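Local atomic coordinates of 16S rRNA methylase (Uncultured bacterium, PDB entry 7JLZ), a protein that probably methylates N1 of an adenine in 16S rRNA of the 30S ribosomal subunit, using S-adenosylmethionine, and so gives aminoglycoside resistance. Residues N171-L180 with L204-M212; M1-I9 with N75-V83. All blocks are in the same frame, centred on the assembly; numbering follows the deposited sequence. Where two conformers were deposited one is given.

Contact 1 of 2, residues N171-L180 with L204-M212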
loop_
_atom_site.group_PDB
_atom_site.type_symbol
_atom_site.label_atom_id
_atom_site.label_comp_id
_atom_site.label_asym_id
_atom_site.label_seq_id
_atom_site.Cartn_x
_atom_site.Cartn_y
_atom_site.Cartn_z
ATOM N N ASN A 171 -13.667 0.635 -9.460
ATOM C CA ASN A 171 -12.960 0.953 -10.704
ATOM C C ASN A 171 -11.702 0.107 -10.893
ATOM O O ASN A 171 -10.774 0.504 -11.605
ATOM C CB ASN A 171 -12.619 2.452 -10.801
ATOM C CG ASN A 171 -12.287 2.879 -12.220
ATOM O OD1 ASN A 171 -12.955 2.474 -13.169
ATOM N ND2 ASN A 171 -11.241 3.683 -12.372
ATOM N N LEU A 172 -11.670 -1.079 -10.289
ATOM C CA LEU A 172 -10.516 -1.962 -10.357
ATOM C C LEU A 172 -10.903 -3.238 -11.079
ATOM O O LEU A 172 -11.870 -3.900 -10.694
ATOM C CB LEU A 172 -9.985 -2.288 -8.958
ATOM C CG LEU A 172 -9.432 -1.078 -8.198
ATOM C CD1 LEU A 172 -9.129 -1.446 -6.753
ATOM C CD2 LEU A 172 -8.199 -0.519 -8.911
ATOM N N HIS A 173 -10.150 -3.577 -12.119
ATOM C CA HIS A 173 -10.358 -4.806 -12.868
ATOM C C HIS A 173 -9.303 -5.830 -12.464
ATOM O O HIS A 173 -8.105 -5.575 -12.601
ATOM C CB HIS A 173 -10.306 -4.524 -14.366
ATOM C CG HIS A 173 -10.374 -5.755 -15.193
ATOM N ND1 HIS A 173 -9.252 -6.359 -15.713
ATOM C CD2 HIS A 173 -11.427 -6.513 -15.575
ATOM C CE1 HIS A 173 -9.613 -7.433 -16.388
ATOM N NE2 HIS A 173 -10.926 -7.552 -16.319
ATOM N N LEU A 174 -9.748 -6.984 -11.967
ATOM C CA LEU A 174 -8.822 -7.977 -11.430
ATOM C C LEU A 174 -8.016 -8.629 -12.549
ATOM O O LEU A 174 -8.578 -9.108 -13.542
ATOM C CB LEU A 174 -9.593 -9.038 -10.651
ATOM C CG LEU A 174 -8.752 -10.183 -10.069
ATOM C CD1 LEU A 174 -7.984 -9.692 -8.861
ATOM C CD2 LEU A 174 -9.604 -11.399 -9.735
ATOM N N THR A 175 -6.692 -8.653 -12.386
ATOM C CA THR A 175 -5.808 -9.302 -13.336
ATOM C C THR A 175 -5.054 -10.491 -12.760
ATOM O O THR A 175 -4.641 -11.363 -13.529
ATOM C CB THR A 175 -4.781 -8.307 -13.901
ATOM O OG1 THR A 175 -3.914 -7.852 -12.857
ATOM C CG2 THR A 175 -5.476 -7.107 -14.546
ATOM N N GLU A 176 -4.858 -10.546 -11.444
ATOM C CA GLU A 176 -4.119 -11.636 -10.829
ATOM C C GLU A 176 -4.687 -11.904 -9.447
ATOM O O GLU A 176 -5.118 -10.981 -8.741
ATOM C CB GLU A 176 -2.626 -11.327 -10.700
ATOM C CG GLU A 176 -1.873 -11.180 -12.001
ATOM C CD GLU A 176 -0.374 -11.266 -11.800
ATOM O OE1 GLU A 176 0.050 -11.825 -10.768
ATOM O OE2 GLU A 176 0.377 -10.780 -12.671
ATOM N N PHE A 177 -4.640 -13.176 -9.051
ATOM C CA PHE A 177 -4.999 -13.585 -7.701
ATOM C C PHE A 177 -4.073 -14.714 -7.298
ATOM O O PHE A 177 -3.797 -15.596 -8.109
ATOM C CB PHE A 177 -6.455 -14.064 -7.611
ATOM C CG PHE A 177 -6.786 -14.782 -6.328
ATOM C CD1 PHE A 177 -7.203 -14.080 -5.215
ATOM C CD2 PHE A 177 -6.691 -16.167 -6.246
ATOM C CE1 PHE A 177 -7.506 -14.741 -4.036
ATOM C CE2 PHE A 177 -6.992 -16.829 -5.071
ATOM C CZ PHE A 177 -7.402 -16.110 -3.968
ATOM N N GLY A 178 -3.620 -14.718 -6.052
ATOM C CA GLY A 178 -2.845 -15.867 -5.604
ATOM C C GLY A 178 -2.517 -15.792 -4.129
ATOM O O GLY A 178 -2.776 -14.795 -3.453
ATOM N N SER A 179 -1.945 -16.885 -3.636
ATOM C CA SER A 179 -1.503 -16.932 -2.250
ATOM C C SER A 179 -0.156 -16.239 -2.087
ATOM O O SER A 179 0.688 -16.254 -2.985
ATOM C CB SER A 179 -1.378 -18.384 -1.770
ATOM O OG SER A 179 -2.598 -19.086 -1.907
ATOM N N LEU A 180 0.048 -15.649 -0.912
ATOM C CA LEU A 180 1.356 -15.138 -0.534
ATOM C C LEU A 180 2.217 -16.270 0.017
ATOM O O LEU A 180 1.722 -17.153 0.722
ATOM C CB LEU A 180 1.208 -14.039 0.520
ATOM C CG LEU A 180 1.790 -12.648 0.254
ATOM C CD1 LEU A 180 1.140 -12.019 -0.950
ATOM C CD2 LEU A 180 1.622 -11.749 1.477
ATOM N N LEU A 204 -2.578 -15.696 3.564
ATOM C CA LEU A 204 -2.571 -14.345 3.021
ATOM C C LEU A 204 -2.676 -14.413 1.504
ATOM O O LEU A 204 -2.158 -15.343 0.874
ATOM C CB LEU A 204 -1.309 -13.576 3.434
ATOM C CG LEU A 204 -1.159 -13.247 4.928
ATOM C CD1 LEU A 204 0.100 -12.429 5.166
ATOM C CD2 LEU A 204 -2.390 -12.505 5.467
ATOM N N TYR A 205 -3.341 -13.417 0.922
ATOM C CA TYR A 205 -3.632 -13.403 -0.500
ATOM C C TYR A 205 -3.172 -12.091 -1.108
ATOM O O TYR A 205 -3.156 -11.050 -0.444
ATOM C CB TYR A 205 -5.127 -13.586 -0.775
ATOM C CG TYR A 205 -5.666 -14.854 -0.162
ATOM C CD1 TYR A 205 -5.554 -16.067 -0.826
ATOM C CD2 TYR A 205 -6.261 -14.841 1.096
ATOM C CE1 TYR A 205 -6.039 -17.231 -0.258
ATOM C CE2 TYR A 205 -6.742 -15.990 1.666
ATOM C CZ TYR A 205 -6.633 -17.182 0.986
ATOM O OH TYR A 205 -7.121 -18.331 1.560
ATOM N N GLN A 206 -2.787 -12.176 -2.372
ATOM C CA GLN A 206 -2.347 -11.049 -3.184
ATOM C C GLN A 206 -3.279 -10.942 -4.382
ATOM O O GLN A 206 -3.498 -11.926 -5.082
ATOM C CB GLN A 206 -0.914 -11.294 -3.648
ATOM C CG GLN A 206 -0.184 -10.119 -4.245
ATOM C CD GLN A 206 1.214 -10.517 -4.684
ATOM O OE1 GLN A 206 1.377 -11.393 -5.534
ATOM N NE2 GLN A 206 2.230 -9.896 -4.089
ATOM N N LEU A 207 -3.811 -9.752 -4.624
ATOM C CA LEU A 207 -4.695 -9.511 -5.756
ATOM C C LEU A 207 -4.145 -8.310 -6.497
ATOM O O LEU A 207 -3.766 -7.322 -5.863
ATOM C CB LEU A 207 -6.139 -9.231 -5.302
ATOM C CG LEU A 207 -7.001 -10.371 -4.752
ATOM C CD1 LEU A 207 -6.522 -10.828 -3.373
ATOM C CD2 LEU A 207 -8.457 -9.955 -4.693
ATOM N N LYS A 208 -4.073 -8.398 -7.826
ATOM C CA LYS A 208 -3.603 -7.288 -8.647
ATOM C C LYS A 208 -4.714 -6.834 -9.575
ATOM O O LYS A 208 -5.524 -7.638 -10.040
ATOM C CB LYS A 208 -2.368 -7.663 -9.476
ATOM C CG LYS A 208 -1.179 -8.010 -8.570
ATOM C CD LYS A 208 0.108 -8.231 -9.344
ATOM C CE LYS A 208 1.262 -8.516 -8.381
ATOM N NZ LYS A 208 2.528 -8.879 -9.086
ATOM N N PHE A 209 -4.734 -5.531 -9.835
ATOM C CA PHE A 209 -5.779 -4.910 -10.632
ATOM C C PHE A 209 -5.161 -3.881 -11.559
ATOM O O PHE A 209 -4.064 -3.370 -11.320
ATOM C CB PHE A 209 -6.835 -4.197 -9.772
ATOM C CG PHE A 209 -7.378 -5.027 -8.636
ATOM C CD1 PHE A 209 -6.681 -5.144 -7.443
ATOM C CD2 PHE A 209 -8.602 -5.658 -8.758
ATOM C CE1 PHE A 209 -7.187 -5.893 -6.403
ATOM C CE2 PHE A 209 -9.112 -6.399 -7.723
ATOM C CZ PHE A 209 -8.400 -6.518 -6.544
ATOM N N LYS A 210 -5.891 -3.581 -12.624
ATOM C CA LYS A 210 -5.671 -2.358 -13.378
ATOM C C LYS A 210 -6.958 -1.543 -13.354
ATOM O O LYS A 210 -8.011 -2.009 -12.920
ATOM C CB LYS A 210 -5.217 -2.658 -14.810
ATOM C CG LYS A 210 -6.094 -3.632 -15.554
ATOM C CD LYS A 210 -5.595 -3.806 -16.987
ATOM C CE LYS A 210 -6.400 -4.845 -17.749
ATOM N NZ LYS A 210 -5.936 -4.959 -19.167
ATOM N N LYS A 211 -6.861 -0.290 -13.781
ATOM C CA LYS A 211 -8.051 0.547 -13.818
ATOM C C LYS A 211 -9.037 0.053 -14.865
ATOM O O LYS A 211 -8.658 -0.446 -15.931
ATOM C CB LYS A 211 -7.686 1.987 -14.125
ATOM C CG LYS A 211 -6.919 2.666 -13.047
ATOM C CD LYS A 211 -6.820 4.129 -13.415
ATOM C CE LYS A 211 -6.272 4.940 -12.291
ATOM N NZ LYS A 211 -6.572 6.373 -12.555
ATOM N N MET A 212 -10.318 0.207 -14.562
ATOM C CA MET A 212 -11.335 -0.173 -15.524
ATOM C C MET A 212 -11.485 0.914 -16.580
ATOM O O MET A 212 -11.081 2.053 -16.362
ATOM C CB MET A 212 -12.662 -0.422 -14.831
ATOM C CG MET A 212 -12.647 -1.614 -13.921
ATOM S SD MET A 212 -14.268 -1.809 -13.194
ATOM C CE MET A 212 -15.244 -2.153 -14.656
HETATM O O HOH W 1 -10.816 4.437 -15.451
#
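K208 O sits at a classic beta bulge, where T175 and E176 together face the single residue K208. K208 O accepts T175 N at 2.8 Å and, in a longer bond, E176 N at 3.3 Å, both from the same face of its carbonyl plane; the hydroxyl of T175 adds only a weak bond. On either side of this irregularity the strands pair in the regular antiparallel manner, with reciprocal bonds between H173 and K210 and between G178 and Q206.

The apolar contacts gather on the face of L174, F177, L207 and F209. With its CG trans to the backbone N (chi1 178°), L174 places CD1 over the F209 ring, 4.1 Å from the centroid and off-centre. L172 CD1 lies over one face of the F209 ring, and its CB touches CD2. F177 turns its rim to L207, CD1 meeting the branched CG at 3.7 Å, and its ring runs beside that of Y205: the planes are only 16° from parallel, but the rings are slid so far apart, centroids 5.7 Å, that they barely overlap. Bulky apolar residues suit this face because helix 156-168 lies against it, through L159 and F167. At the strand end L180 CD1 reaches Q206 CB at 3.5 Å and L180 CB lies beside L204 CB, with V134 and L185 around.

Long polar chains suit the other face. E176 and K208 run side by side; E176 OE1 stays 4.2 Å from K208 NZ, probably near enough for some attraction, though beyond a salt bridge. The bulge residue T175 turns CG2 onto K210 CG at 3.7 Å. Near the C-terminus a water joins N171 ND2, which also bonds S122, to M212 O.

Strand 205-211, inserted antiparallel between 129-135 and the edge strand 172-179, gives the order 3-2-1-4-5-7-6 that marks the Rossmann-like class I methyltransferase fold.

Contact 2 of 2, residues M1-I9 with N75-V83. With SO4 (sulfate ion), chain B; SO4 (sulfate ion), chain D.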
loop_
_atom_site.group_PDB
_atom_site.type_symbol
_atom_site.label_atom_id
_atom_site.label_comp_id
_atom_site.label_asym_id
_atom_site.label_seq_id
_atom_site.Cartn_x
_atom_site.Cartn_y
_atom_site.Cartn_z
ATOM N N MET A 1 2.850 18.672 2.044
ATOM C CA MET A 1 2.697 17.426 2.790
ATOM C C MET A 1 3.834 17.283 3.790
ATOM O O MET A 1 4.832 17.994 3.704
ATOM C CB MET A 1 2.669 16.237 1.844
ATOM C CG MET A 1 4.001 15.937 1.224
ATOM S SD MET A 1 3.856 14.677 -0.057
ATOM C CE MET A 1 5.585 14.518 -0.512
ATOM N N LYS A 2 3.694 16.351 4.732
ATOM C CA LYS A 2 4.611 16.241 5.857
ATOM C C LYS A 2 5.408 14.946 5.732
ATOM O O LYS A 2 4.835 13.854 5.793
ATOM C CB LYS A 2 3.844 16.294 7.179
ATOM C CG LYS A 2 3.091 17.614 7.426
ATOM C CD LYS A 2 4.028 18.809 7.556
ATOM C CE LYS A 2 3.280 20.100 8.005
ATOM N NZ LYS A 2 2.268 20.574 7.017
ATOM N N VAL A 3 6.724 15.080 5.547
ATOM C CA VAL A 3 7.640 13.959 5.361
ATOM C C VAL A 3 8.256 13.610 6.708
ATOM O O VAL A 3 8.726 14.502 7.427
ATOM C CB VAL A 3 8.717 14.304 4.316
ATOM C CG1 VAL A 3 9.809 13.262 4.274
ATOM C CG2 VAL A 3 8.077 14.461 2.920
ATOM N N VAL A 4 8.244 12.324 7.059
ATOM C CA VAL A 4 8.759 11.846 8.335
ATOM C C VAL A 4 10.214 11.426 8.174
ATOM O O VAL A 4 10.555 10.650 7.274
ATOM C CB VAL A 4 7.919 10.672 8.871
ATOM C CG1 VAL A 4 8.506 10.134 10.188
ATOM C CG2 VAL A 4 6.457 11.074 9.050
ATOM N N THR A 5 11.066 11.902 9.081
ATOM C CA THR A 5 12.463 11.467 9.162
ATOM C C THR A 5 12.788 11.311 10.645
ATOM O O THR A 5 13.027 12.304 11.338
ATOM C CB THR A 5 13.411 12.454 8.486
ATOM O OG1 THR A 5 13.086 12.560 7.094
ATOM C CG2 THR A 5 14.838 11.988 8.614
ATOM N N GLY A 6 12.773 10.073 11.126
ATOM C CA GLY A 6 13.003 9.843 12.546
ATOM C C GLY A 6 11.920 10.506 13.376
ATOM O O GLY A 6 10.723 10.413 13.076
ATOM N N LYS A 7 12.342 11.225 14.407
ATOM C CA LYS A 7 11.409 11.891 15.304
ATOM C C LYS A 7 10.939 13.236 14.773
ATOM O O LYS A 7 10.286 13.983 15.509
ATOM C CB LYS A 7 12.043 12.067 16.687
ATOM C CG LYS A 7 12.220 10.753 17.428
ATOM C CD LYS A 7 12.509 10.971 18.905
ATOM C CE LYS A 7 12.672 9.641 19.624
ATOM N NZ LYS A 7 12.755 9.819 21.100
ATOM N N SER A 8 11.230 13.560 13.516
ATOM C CA SER A 8 10.891 14.869 12.982
ATOM C C SER A 8 10.034 14.749 11.732
ATOM O O SER A 8 10.080 13.750 11.004
ATOM C CB SER A 8 12.154 15.683 12.659
ATOM O OG SER A 8 12.545 15.493 11.312
ATOM N N ILE A 9 9.236 15.787 11.505
ATOM C CA ILE A 9 8.490 15.903 10.259
ATOM C C ILE A 9 8.808 17.249 9.637
ATOM O O ILE A 9 9.059 18.242 10.325
ATOM C CB ILE A 9 6.961 15.736 10.408
ATOM C CG1 ILE A 9 6.366 16.846 11.271
ATOM C CG2 ILE A 9 6.609 14.345 10.958
ATOM C CD1 ILE A 9 4.856 16.861 11.257
ATOM N N ASN A 75 15.601 6.448 -2.254
ATOM C CA ASN A 75 14.359 6.181 -2.967
ATOM C C ASN A 75 13.270 5.639 -2.052
ATOM O O ASN A 75 12.310 5.024 -2.536
ATOM C CB ASN A 75 14.609 5.223 -4.133
ATOM C CG ASN A 75 15.181 3.886 -3.687
ATOM O OD1 ASN A 75 15.965 3.806 -2.735
ATOM N ND2 ASN A 75 14.795 2.826 -4.386
ATOM N N ALA A 76 13.403 5.850 -0.744
ATOM C CA ALA A 76 12.362 5.537 0.228
ATOM C C ALA A 76 11.970 6.835 0.921
ATOM O O ALA A 76 12.831 7.527 1.470
ATOM C CB ALA A 76 12.844 4.496 1.243
ATOM N N ILE A 77 10.685 7.175 0.876
ATOM C CA ILE A 77 10.187 8.362 1.553
ATOM C C ILE A 77 8.925 7.992 2.322
ATOM O O ILE A 77 8.170 7.096 1.922
ATOM C CB ILE A 77 9.942 9.516 0.554
ATOM C CG1 ILE A 77 9.663 10.824 1.290
ATOM C CG2 ILE A 77 8.823 9.180 -0.398
ATOM C CD1 ILE A 77 9.368 11.969 0.361
ATOM N N TYR A 78 8.719 8.670 3.457
ATOM C CA TYR A 78 7.674 8.333 4.414
ATOM C C TYR A 78 6.870 9.575 4.758
ATOM O O TYR A 78 7.445 10.590 5.159
ATOM C CB TYR A 78 8.286 7.726 5.691
ATOM C CG TYR A 78 9.150 6.519 5.397
ATOM C CD1 TYR A 78 10.489 6.665 5.013
ATOM C CD2 TYR A 78 8.630 5.234 5.490
ATOM C CE1 TYR A 78 11.275 5.564 4.719
ATOM C CE2 TYR A 78 9.419 4.118 5.215
ATOM C CZ TYR A 78 10.740 4.295 4.829
ATOM O OH TYR A 78 11.531 3.202 4.546
ATOM N N ILE A 79 5.545 9.489 4.619
ATOM C CA ILE A 79 4.671 10.660 4.637
ATOM C C ILE A 79 3.509 10.435 5.594
ATOM O O ILE A 79 2.973 9.324 5.691
ATOM C CB ILE A 79 4.143 10.963 3.214
ATOM C CG1 ILE A 79 5.312 11.289 2.287
ATOM C CG2 ILE A 79 3.117 12.114 3.200
ATOM C CD1 ILE A 79 4.898 11.409 0.868
ATOM N N LEU A 80 3.109 11.492 6.296
ATOM C CA LEU A 80 1.914 11.425 7.129
ATOM C C LEU A 80 0.667 11.495 6.255
ATOM O O LEU A 80 0.546 12.381 5.401
ATOM C CB LEU A 80 1.882 12.566 8.140
ATOM C CG LEU A 80 2.810 12.528 9.333
ATOM C CD1 LEU A 80 2.471 13.701 10.239
ATOM C CD2 LEU A 80 2.671 11.195 10.069
ATOM N N GLY A 81 -0.265 10.581 6.477
ATOM C CA GLY A 81 -1.500 10.621 5.714
ATOM C C GLY A 81 -2.437 9.511 6.127
ATOM O O GLY A 81 -2.062 8.573 6.833
ATOM N N SER A 82 -3.678 9.643 5.672
ATOM C CA SER A 82 -4.751 8.695 5.934
ATOM C C SER A 82 -5.811 8.963 4.877
ATOM O O SER A 82 -5.707 9.930 4.116
ATOM C CB SER A 82 -5.337 8.867 7.339
ATOM O OG SER A 82 -6.086 10.071 7.428
ATOM N N VAL A 83 -6.836 8.103 4.837
ATOM C CA VAL A 83 -7.957 8.341 3.917
ATOM C C VAL A 83 -8.527 9.731 4.136
ATOM O O VAL A 83 -8.775 10.483 3.186
ATOM C CB VAL A 83 -9.054 7.276 4.094
ATOM C CG1 VAL A 83 -10.333 7.706 3.362
ATOM C CG2 VAL A 83 -8.603 5.929 3.596
HETATM S S SO4 B . 16.118 11.154 15.350
HETATM O O1 SO4 B . 15.489 10.219 16.242
HETATM O O2 SO4 B . 17.033 10.454 14.489
HETATM O O3 SO4 B . 16.837 12.137 16.115
HETATM O O4 SO4 B . 15.114 11.806 14.554
HETATM S S SO4 D . -1.153 20.865 3.757
HETATM O O1 SO4 D . -0.068 20.348 2.966
HETATM O O2 SO4 D . -1.797 19.782 4.449
HETATM O O3 SO4 D . -2.104 21.519 2.901
HETATM O O4 SO4 D . -0.641 21.809 4.717
HETATM O O HOH W 2 1.236 14.886 4.782
HETATM O O HOH W 3 11.214 10.112 4.692
#
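Y78 O takes the shortest bond between the two segments, from V4 N at 2.7 Å. The N-H points almost straight at the oxygen (170°), with the donor tilted 26° from the carbonyl plane, and V3 CA adds a CA-H...O contact. K2 O takes L80 N at 3.0 Å, in a bond that lies more nearly in line with its carbonyl, with I79 CA beside it. These two bonds flank V3 and I79, the single bridge of the contact. Beyond it water takes over: one molecule links K2 N to L80 O, another V4 O to Y78 N.

Aliphatic side chains pack around the bridge. V4 crosses L80 at about a right angle, CG2 to CD2 at 3.9 Å. M1, whose unbranched chain is extended beyond CG, lays its terminal CE tightly against I79 CD1 at 3.5 Å.

At the far end of the hairpin a type II' turn joins T5 to S8. G6 suits it with its positive phi, and K7 N bonds a sulfate ion, probably from the crystallisation liquor.

Two direct bonds, two water bridges and a film of aliphatic contacts imply that direct pairing with strand 76-80 is confined to one bridge. The strands diverge at 123°, and water links their backbones on both sides of it, while helix 58-70 also supports the hairpin through S65 and Q69.

In the fold
Contacts 1 and 2 lie on opposite sides of the chain's centre, their own centres 27 Å apart, and finish the two ends of one sheet. Contact 1 joins its last two strands, 205-211 and 172-179, and is extended main-chain pairing, shifted once by a bulge, with aromatic and aliphatic packing on one face and polar and charged chains on the other. Contact 2 instead attaches a separate N-terminal hairpin to the opposite outer strand, 76-80, through one bridge, water and aliphatic side chains. Both are partly buried. The first belongs to the methyltransferase fold itself; the second is an addition to it, consistent with the N-terminal hairpins of related A1408 methyltransferases.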